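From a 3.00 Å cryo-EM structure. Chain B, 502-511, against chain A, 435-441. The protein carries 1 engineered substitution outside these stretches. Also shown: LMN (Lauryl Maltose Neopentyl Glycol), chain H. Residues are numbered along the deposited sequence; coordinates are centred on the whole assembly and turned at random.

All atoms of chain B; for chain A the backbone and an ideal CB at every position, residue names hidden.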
ATOM      1  N   PHE B 502     -23.744   7.800 -43.118  1.00 47.16           N
ATOM      2  CA  PHE B 502     -22.981   8.980 -43.497  1.00 47.16           C
ATOM      3  C   PHE B 502     -21.612   8.608 -44.042  1.00 47.16           C
ATOM      4  O   PHE B 502     -21.088   9.312 -44.908  1.00 47.16           O
ATOM      5  CB  PHE B 502     -22.866   9.935 -42.316  1.00 47.16           C
ATOM      6  CG  PHE B 502     -24.097  10.762 -42.107  1.00 47.16           C
ATOM      7  CD1 PHE B 502     -24.468  11.709 -43.041  1.00 47.16           C
ATOM      8  CD2 PHE B 502     -24.888  10.582 -40.995  1.00 47.16           C
ATOM      9  CE1 PHE B 502     -25.600  12.464 -42.867  1.00 47.16           C
ATOM     10  CE2 PHE B 502     -26.023  11.336 -40.813  1.00 47.16           C
ATOM     11  CZ  PHE B 502     -26.378  12.278 -41.751  1.00 47.16           C
ATOM     12  N   LYS B 503     -21.031   7.503 -43.575  1.00 48.18           N
ATOM     13  CA  LYS B 503     -19.803   7.003 -44.184  1.00 48.18           C
ATOM     14  C   LYS B 503     -20.034   6.646 -45.644  1.00 48.18           C
ATOM     15  O   LYS B 503     -19.226   6.987 -46.515  1.00 48.18           O
ATOM     16  CB  LYS B 503     -19.298   5.793 -43.404  1.00 48.18           C
ATOM     17  CG  LYS B 503     -17.814   5.525 -43.531  1.00 48.18           C
ATOM     18  CD  LYS B 503     -17.463   4.132 -43.032  1.00 48.18           C
ATOM     19  CE  LYS B 503     -17.874   3.925 -41.587  1.00 48.18           C
ATOM     20  NZ  LYS B 503     -17.732   2.500 -41.168  1.00 48.18           N
ATOM     21  N   TYR B 504     -21.153   5.981 -45.932  1.00 48.83           N
ATOM     22  CA  TYR B 504     -21.480   5.630 -47.312  1.00 48.83           C
ATOM     23  C   TYR B 504     -21.672   6.874 -48.173  1.00 48.83           C
ATOM     24  O   TYR B 504     -21.180   6.945 -49.306  1.00 48.83           O
ATOM     25  CB  TYR B 504     -22.737   4.768 -47.336  1.00 48.83           C
ATOM     26  CG  TYR B 504     -23.208   4.424 -48.718  1.00 48.83           C
ATOM     27  CD1 TYR B 504     -22.333   3.932 -49.666  1.00 48.83           C
ATOM     28  CD2 TYR B 504     -24.536   4.573 -49.071  1.00 48.83           C
ATOM     29  CE1 TYR B 504     -22.761   3.609 -50.930  1.00 48.83           C
ATOM     30  CE2 TYR B 504     -24.973   4.252 -50.332  1.00 48.83           C
ATOM     31  CZ  TYR B 504     -24.081   3.769 -51.256  1.00 48.83           C
ATOM     32  OH  TYR B 504     -24.508   3.445 -52.519  1.00 48.83           O
ATOM     33  N   ILE B 505     -22.401   7.861 -47.653  1.00 48.72           N
ATOM     34  CA  ILE B 505     -22.658   9.076 -48.424  1.00 48.72           C
ATOM     35  C   ILE B 505     -21.360   9.825 -48.683  1.00 48.72           C
ATOM     36  O   ILE B 505     -21.127  10.336 -49.786  1.00 48.72           O
ATOM     37  CB  ILE B 505     -23.690   9.956 -47.702  1.00 48.72           C
ATOM     38  CG1 ILE B 505     -25.049   9.265 -47.694  1.00 48.72           C
ATOM     39  CG2 ILE B 505     -23.795  11.306 -48.369  1.00 48.72           C
ATOM     40  CD1 ILE B 505     -26.118  10.058 -47.015  1.00 48.72           C
ATOM     41  N   SER B 506     -20.500   9.914 -47.669  1.00 48.08           N
ATOM     42  CA  SER B 506     -19.196  10.532 -47.857  1.00 48.08           C
ATOM     43  C   SER B 506     -18.386   9.793 -48.909  1.00 48.08           C
ATOM     44  O   SER B 506     -17.674  10.417 -49.698  1.00 48.08           O
ATOM     45  CB  SER B 506     -18.439  10.573 -46.534  1.00 48.08           C
ATOM     46  OG  SER B 506     -17.074  10.861 -46.752  1.00 48.08           O
ATOM     47  N   PHE B 507     -18.493   8.465 -48.948  1.00 51.20           N
ATOM     48  CA  PHE B 507     -17.773   7.703 -49.964  1.00 51.20           C
ATOM     49  C   PHE B 507     -18.272   8.039 -51.362  1.00 51.20           C
ATOM     50  O   PHE B 507     -17.477   8.243 -52.288  1.00 51.20           O
ATOM     51  CB  PHE B 507     -17.910   6.207 -49.689  1.00 51.20           C
ATOM     52  CG  PHE B 507     -17.393   5.345 -50.796  1.00 51.20           C
ATOM     53  CD1 PHE B 507     -16.040   5.280 -51.063  1.00 51.20           C
ATOM     54  CD2 PHE B 507     -18.256   4.597 -51.566  1.00 51.20           C
ATOM     55  CE1 PHE B 507     -15.561   4.492 -52.079  1.00 51.20           C
ATOM     56  CE2 PHE B 507     -17.780   3.806 -52.583  1.00 51.20           C
ATOM     57  CZ  PHE B 507     -16.433   3.755 -52.839  1.00 51.20           C
ATOM     58  N   ILE B 508     -19.595   8.095 -51.533  1.00 52.50           N
ATOM     59  CA  ILE B 508     -20.164   8.432 -52.839  1.00 52.50           C
ATOM     60  C   ILE B 508     -19.689   9.807 -53.287  1.00 52.50           C
ATOM     61  O   ILE B 508     -19.185   9.984 -54.407  1.00 52.50           O
ATOM     62  CB  ILE B 508     -21.699   8.372 -52.789  1.00 52.50           C
ATOM     63  CG1 ILE B 508     -22.185   6.932 -52.686  1.00 52.50           C
ATOM     64  CG2 ILE B 508     -22.286   9.036 -54.010  1.00 52.50           C
ATOM     65  CD1 ILE B 508     -23.682   6.814 -52.728  1.00 52.50           C
ATOM     66  N   LEU B 509     -19.863  10.807 -52.423  1.00 55.05           N
ATOM     67  CA  LEU B 509     -19.486  12.166 -52.789  1.00 55.05           C
ATOM     68  C   LEU B 509     -17.989  12.284 -53.025  1.00 55.05           C
ATOM     69  O   LEU B 509     -17.559  13.063 -53.879  1.00 55.05           O
ATOM     70  CB  LEU B 509     -19.936  13.143 -51.708  1.00 55.05           C
ATOM     71  CG  LEU B 509     -21.416  13.047 -51.336  1.00 55.05           C
ATOM     72  CD1 LEU B 509     -21.731  13.974 -50.186  1.00 55.05           C
ATOM     73  CD2 LEU B 509     -22.305  13.347 -52.526  1.00 55.05           C
ATOM     74  N   GLY B 510     -17.180  11.512 -52.301  1.00 56.63           N
ATOM     75  CA  GLY B 510     -15.749  11.536 -52.537  1.00 56.63           C
ATOM     76  C   GLY B 510     -15.373  10.933 -53.873  1.00 56.63           C
ATOM     77  O   GLY B 510     -14.452  11.407 -54.536  1.00 56.63           O
ATOM     78  N   SER B 511     -16.082   9.885 -54.290  1.00 59.04           N
ATOM     79  CA  SER B 511     -15.851   9.338 -55.623  1.00 59.04           C
ATOM     80  C   SER B 511     -16.194  10.363 -56.698  1.00 59.04           C
ATOM     81  O   SER B 511     -15.421  10.578 -57.646  1.00 59.04           O
ATOM     82  CB  SER B 511     -16.671   8.065 -55.808  1.00 59.04           C
ATOM     83  OG  SER B 511     -18.033   8.304 -55.516  1.00 59.04           O
TER
ATOM     84  N   UNK A 435      -9.192   0.112 -57.044  1.00 47.94           N
ATOM     85  CA  UNK A 435     -10.224   1.060 -57.450  1.00 47.94           C
ATOM     86  C   UNK A 435     -10.959   1.608 -56.233  1.00 47.94           C
ATOM     87  O   UNK A 435     -11.188   2.818 -56.117  1.00 47.94           O
ATOM     88  CB  UNK A 435     -11.212   0.398 -58.413  1.00 47.94           C
ATOM     89  N   UNK A 436     -11.348   0.727 -55.312  1.00 49.39           N
ATOM     90  CA  UNK A 436     -12.058   1.154 -54.112  1.00 49.39           C
ATOM     91  C   UNK A 436     -11.211   2.100 -53.284  1.00 49.39           C
ATOM     92  O   UNK A 436     -11.694   3.138 -52.820  1.00 49.39           O
ATOM     93  CB  UNK A 436     -12.466  -0.057 -53.271  1.00 49.39           C
ATOM     94  N   UNK A 437      -9.938   1.765 -53.088  1.00 52.13           N
ATOM     95  CA  UNK A 437      -9.084   2.604 -52.262  1.00 52.13           C
ATOM     96  C   UNK A 437      -8.799   3.936 -52.937  1.00 52.13           C
ATOM     97  O   UNK A 437      -8.749   4.972 -52.267  1.00 52.13           O
ATOM     98  CB  UNK A 437      -7.772   1.882 -51.949  1.00 52.13           C
ATOM     99  N   UNK A 438      -8.630   3.940 -54.261  1.00 54.64           N
ATOM    100  CA  UNK A 438      -8.495   5.201 -54.973  1.00 54.64           C
ATOM    101  C   UNK A 438      -9.719   6.077 -54.759  1.00 54.64           C
ATOM    102  O   UNK A 438      -9.602   7.224 -54.314  1.00 54.64           O
ATOM    103  CB  UNK A 438      -8.276   4.952 -56.467  1.00 54.64           C
ATOM    104  N   UNK A 439     -10.907   5.542 -55.044  1.00 55.35           N
ATOM    105  CA  UNK A 439     -12.125   6.328 -54.872  1.00 55.35           C
ATOM    106  C   UNK A 439     -12.263   6.841 -53.448  1.00 55.35           C
ATOM    107  O   UNK A 439     -12.692   7.979 -53.233  1.00 55.35           O
ATOM    108  CB  UNK A 439     -13.352   5.494 -55.246  1.00 55.35           C
ATOM    109  N   UNK A 440     -11.898   6.028 -52.459  1.00 56.39           N
ATOM    110  CA  UNK A 440     -12.137   6.445 -51.084  1.00 56.39           C
ATOM    111  C   UNK A 440     -11.120   7.470 -50.605  1.00 56.39           C
ATOM    112  O   UNK A 440     -11.475   8.389 -49.862  1.00 56.39           O
ATOM    113  CB  UNK A 440     -12.117   5.227 -50.158  1.00 56.39           C
ATOM    114  N   UNK A 441      -9.859   7.346 -51.009  1.00 58.67           N
ATOM    115  CA  UNK A 441      -8.795   8.114 -50.382  1.00 58.67           C
ATOM    116  C   UNK A 441      -8.185   9.192 -51.266  1.00 58.67           C
ATOM    117  O   UNK A 441      -7.333   9.942 -50.782  1.00 58.67           O
ATOM    118  CB  UNK A 441      -7.689   7.160 -49.926  1.00 58.67           C
TER
HETATM  119  C1  LMN H 802     -12.512  -8.130 -45.690  1.00 61.50           C
HETATM  120  O1  LMN H 802     -13.702  -8.667 -45.597  1.00 61.50           O
HETATM  121  C2  LMN H 802     -12.285  -7.112 -44.547  1.00 61.50           C
HETATM  122  O2  LMN H 802     -12.144  -7.839 -43.328  1.00 61.50           O
HETATM  123  C3  LMN H 802     -11.073  -6.241 -44.717  1.00 61.50           C
HETATM  124  O3  LMN H 802     -11.242  -5.110 -43.794  1.00 61.50           O
HETATM  125  C4  LMN H 802     -10.849  -5.709 -46.075  1.00 61.50           C
HETATM  126  O4  LMN H 802      -9.432  -5.240 -46.192  1.00 61.50           O
HETATM  127  C5  LMN H 802     -11.068  -6.726 -47.135  1.00 61.50           C
HETATM  128  O5  LMN H 802     -12.398  -7.353 -47.018  1.00 61.50           O
HETATM  129  C6  LMN H 802     -10.963  -6.088 -48.520  1.00 61.50           C
HETATM  130  O6  LMN H 802     -11.291  -7.054 -49.494  1.00 61.50           O
HETATM  131  CAA LMN H 802     -16.509  -8.038 -57.130  1.00 61.50           C
HETATM  132  CAB LMN H 802     -20.720 -18.337 -51.122  1.00 61.50           C
HETATM  133  OAI LMN H 802     -10.288   0.117 -46.734  1.00 61.50           O
HETATM  134  OAJ LMN H 802     -18.435  -8.413 -36.776  1.00 61.50           O
HETATM  135  OAL LMN H 802     -15.079  -5.017 -44.324  1.00 61.50           O
HETATM  136  OAN LMN H 802     -17.692  -8.393 -40.023  1.00 61.50           O
HETATM  137  OAP LMN H 802     -18.440  -8.629 -42.630  1.00 61.50           O
HETATM  138  OAQ LMN H 802      -7.779  -0.096 -45.309  1.00 61.50           O
HETATM  139  OAR LMN H 802     -18.880  -4.333 -36.182  1.00 61.50           O
HETATM  140  OAS LMN H 802      -7.752  -1.937 -43.203  1.00 61.50           O
HETATM  141  OAT LMN H 802     -17.330  -2.506 -37.616  1.00 61.50           O
HETATM  142  OAU LMN H 802      -7.524  -4.721 -44.540  1.00 61.50           O
HETATM  143  OAV LMN H 802     -16.944  -3.728 -40.440  1.00 61.50           O
HETATM  144  CAW LMN H 802     -16.089  -7.480 -55.752  1.00 61.50           C
HETATM  145  CAX LMN H 802     -19.850 -17.364 -50.297  1.00 61.50           C
HETATM  146  CAY LMN H 802     -14.697  -8.050 -55.375  1.00 61.50           C
HETATM  147  CAZ LMN H 802     -20.242 -15.907 -50.648  1.00 61.50           C
HETATM  148  CBA LMN H 802     -14.410  -7.866 -53.859  1.00 61.50           C
HETATM  149  CBB LMN H 802     -19.355 -14.922 -49.838  1.00 61.50           C
HETATM  150  CBC LMN H 802     -15.717  -7.527 -53.079  1.00 61.50           C
HETATM  151  CBD LMN H 802     -19.681 -15.057 -48.322  1.00 61.50           C
HETATM  152  CBE LMN H 802     -15.360  -6.729 -51.790  1.00 61.50           C
HETATM  153  CBF LMN H 802     -19.524 -13.661 -47.647  1.00 61.50           C
HETATM  154  CBG LMN H 802     -14.180  -7.433 -51.055  1.00 61.50           C
HETATM  155  CBH LMN H 802     -18.140 -13.565 -46.935  1.00 61.50           C
HETATM  156  CBI LMN H 802     -14.760  -8.578 -50.162  1.00 61.50           C
HETATM  157  CBJ LMN H 802     -17.303 -12.436 -47.618  1.00 61.50           C
HETATM  158  CBK LMN H 802     -15.678  -7.954 -49.053  1.00 61.50           C
HETATM  159  CBL LMN H 802     -16.315 -11.816 -46.566  1.00 61.50           C
HETATM  160  CBM LMN H 802     -10.077  -1.151 -47.308  1.00 61.50           C
HETATM  161  CBN LMN H 802     -17.666  -7.233 -36.688  1.00 61.50           C
HETATM  162  CBP LMN H 802     -15.741  -5.162 -43.087  1.00 61.50           C
HETATM  163  CBQ LMN H 802     -16.393  -9.108 -48.263  1.00 61.50           C
HETATM  164  CBR LMN H 802     -15.184 -10.719 -46.656  1.00 61.50           C
HETATM  165  CBS LMN H 802     -14.631  -8.189 -46.584  1.00 61.50           C
HETATM  166  CBT LMN H 802     -16.926  -9.005 -45.712  1.00 61.50           C
HETATM  167  OBV LMN H 802     -16.606  -9.663 -44.474  1.00 61.50           O
HETATM  168  OBX LMN H 802     -16.209  -7.428 -43.805  1.00 61.50           O
HETATM  169  OBY LMN H 802      -8.752  -3.167 -47.064  1.00 61.50           O
HETATM  170  OBZ LMN H 802     -17.719  -6.418 -38.973  1.00 61.50           O
HETATM  171  OCB LMN H 802     -15.724  -6.155 -40.314  1.00 61.50           O
HETATM  172  CCC LMN H 802      -8.756  -1.701 -46.847  1.00 61.50           C
HETATM  173  CCD LMN H 802     -18.234  -6.185 -37.604  1.00 61.50           C
HETATM  174  CCF LMN H 802     -15.709  -6.603 -42.678  1.00 61.50           C
HETATM  175  CCH LMN H 802     -16.677  -8.235 -41.077  1.00 61.50           C
HETATM  176  CCJ LMN H 802     -16.193  -8.837 -43.423  1.00 61.50           C
HETATM  177  CCL LMN H 802     -17.122  -9.047 -42.244  1.00 61.50           C
HETATM  178  CCM LMN H 802     -15.788  -9.263 -46.807  1.00 61.50           C
HETATM  179  CCN LMN H 802      -8.545  -1.316 -45.374  1.00 61.50           C
HETATM  180  CCO LMN H 802     -17.852  -4.799 -37.075  1.00 61.50           C
HETATM  181  CCQ LMN H 802     -16.506  -6.804 -41.381  1.00 61.50           C
HETATM  182  CCR LMN H 802      -9.342  -3.888 -45.914  1.00 61.50           C
HETATM  183  CCS LMN H 802     -16.416  -5.739 -39.172  1.00 61.50           C
HETATM  184  CCT LMN H 802      -7.833  -2.365 -44.601  1.00 61.50           C
HETATM  185  CCU LMN H 802     -17.666  -3.816 -38.179  1.00 61.50           C
HETATM  186  CCV LMN H 802      -8.515  -3.683 -44.637  1.00 61.50           C
HETATM  187  CCW LMN H 802     -16.594  -4.216 -39.130  1.00 61.50           C

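The two helices cross almost at right angles, their axes approaching to 8.2 Å, so that only a short patch of chain A can meet chain B. What chain B offers there is the ring of Phe B507, the bare backbone at Gly B510 and the small side chain of Ser B511, with Lys B503 to one side.

Position 435 is helical, and its ideal CB has nothing of chain B within 5.5 Å. Any helix-compatible residue would do; the deposited residue is Ile A435, which makes no contact with the stretch.

At position 436 the ideal CB is likewise beyond 5.5 Å and CA-to-CB points sideways, yet the ring of Phe B507 lies close enough for a longer side chain to reach. A flat or apolar group would suit: an aromatic, a leucine or a methionine. The residue is His A436. With chi1 in t, its ring lies near parallel to that of Phe B507, the planes at 23°, but the rings are slid apart, centroids 5.3 Å from each other, and barely overlap. The closest side-chain atoms are CD2 of His A436 and CZ of Phe B507, at 4.3 Å.

Position 437 points away from chain B, which says little about its identity. It is Asn A437, which lies beside the bound detergent.

Position 438 points sideways into space that chain B leaves unfilled, so many residues are possible. Phe A438 is found, and it makes no contact.

Position 439 is more constrained. Its ideal CB lies 4.0 Å from CE1 of Phe B507 and 4.2 Å from CB of Ser B511, and no charge is offered, which favours an apolar side chain leaving sideways. Phe A439 meets this: its CB packs 4.0 Å from CE1 of Phe B507, while CD2 lies 4.1 Å from CB of Ser B511. The backbone O of Phe A439 comes 4.0 Å from C of Gly B510.

Position 440 has its ideal CB 4.0 Å from CE1 of Phe B507, and a long side chain leaving sideways could reach the aliphatic part of Lys B503. Leucine, methionine or a long polar chain would fit. The residue is Arg A440, extended, with NH2 4.2 Å from the aliphatic CD of Lys B503. Its backbone N and the O of His A436 lie at the edge of the Phe B507 ring.

Position 441 is out of reach and unconstrained by chain B. It is Tyr A441.

Chain A (435-441) IHNFFRY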
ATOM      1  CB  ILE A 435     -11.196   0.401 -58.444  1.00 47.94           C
ATOM      2  CG1 ILE A 435     -10.545   0.282 -59.817  1.00 47.94           C
ATOM      3  CG2 ILE A 435     -12.475   1.193 -58.540  1.00 47.94           C
ATOM      4  CD1 ILE A 435     -11.437  -0.354 -60.838  1.00 47.94           C
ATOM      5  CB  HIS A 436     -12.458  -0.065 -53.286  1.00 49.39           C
ATOM      6  CG  HIS A 436     -13.079   0.268 -51.967  1.00 49.39           C
ATOM      7  ND1 HIS A 436     -12.339   0.685 -50.883  1.00 49.39           N
ATOM      8  CD2 HIS A 436     -14.368   0.263 -51.560  1.00 49.39           C
ATOM      9  CE1 HIS A 436     -13.146   0.913 -49.863  1.00 49.39           C
ATOM     10  NE2 HIS A 436     -14.384   0.663 -50.247  1.00 49.39           N
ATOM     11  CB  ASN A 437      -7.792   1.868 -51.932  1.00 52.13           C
ATOM     12  CG  ASN A 437      -8.027   0.679 -51.033  1.00 52.13           C
ATOM     13  OD1 ASN A 437      -7.541  -0.416 -51.291  1.00 52.13           O
ATOM     14  ND2 ASN A 437      -8.793   0.889 -49.973  1.00 52.13           N
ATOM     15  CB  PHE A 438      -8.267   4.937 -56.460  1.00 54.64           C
ATOM     16  CG  PHE A 438      -8.464   6.141 -57.327  1.00 54.64           C
ATOM     17  CD1 PHE A 438      -7.646   7.247 -57.199  1.00 54.64           C
ATOM     18  CD2 PHE A 438      -9.459   6.162 -58.284  1.00 54.64           C
ATOM     19  CE1 PHE A 438      -7.827   8.354 -57.998  1.00 54.64           C
ATOM     20  CE2 PHE A 438      -9.642   7.266 -59.087  1.00 54.64           C
ATOM     21  CZ  PHE A 438      -8.825   8.362 -58.943  1.00 54.64           C
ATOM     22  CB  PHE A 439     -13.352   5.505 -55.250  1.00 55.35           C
ATOM     23  CG  PHE A 439     -13.604   5.434 -56.722  1.00 55.35           C
ATOM     24  CD1 PHE A 439     -12.753   6.052 -57.615  1.00 55.35           C
ATOM     25  CD2 PHE A 439     -14.704   4.757 -57.215  1.00 55.35           C
ATOM     26  CE1 PHE A 439     -12.982   5.988 -58.968  1.00 55.35           C
ATOM     27  CE2 PHE A 439     -14.938   4.690 -58.564  1.00 55.35           C
ATOM     28  CZ  PHE A 439     -14.078   5.307 -59.442  1.00 55.35           C
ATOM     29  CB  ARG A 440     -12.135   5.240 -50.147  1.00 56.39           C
ATOM     30  CG  ARG A 440     -12.649   5.595 -48.766  1.00 56.39           C
ATOM     31  CD  ARG A 440     -12.387   4.516 -47.745  1.00 56.39           C
ATOM     32  NE  ARG A 440     -13.019   4.837 -46.468  1.00 56.39           N
ATOM     33  CZ  ARG A 440     -12.879   4.116 -45.362  1.00 56.39           C
ATOM     34  NH1 ARG A 440     -12.122   3.029 -45.367  1.00 56.39           N
ATOM     35  NH2 ARG A 440     -13.496   4.483 -44.249  1.00 56.39           N
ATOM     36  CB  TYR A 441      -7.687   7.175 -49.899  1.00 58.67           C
ATOM     37  CG  TYR A 441      -8.076   6.327 -48.717  1.00 58.67           C
ATOM     38  CD1 TYR A 441      -8.126   6.865 -47.443  1.00 58.67           C
ATOM     39  CD2 TYR A 441      -8.389   4.988 -48.872  1.00 58.67           C
ATOM     40  CE1 TYR A 441      -8.480   6.097 -46.360  1.00 58.67           C
ATOM     41  CE2 TYR A 441      -8.743   4.211 -47.793  1.00 58.67           C
ATOM     42  CZ  TYR A 441      -8.786   4.772 -46.540  1.00 58.67           C
ATOM     43  OH  TYR A 441      -9.140   4.004 -45.460  1.00 58.67           O
TER
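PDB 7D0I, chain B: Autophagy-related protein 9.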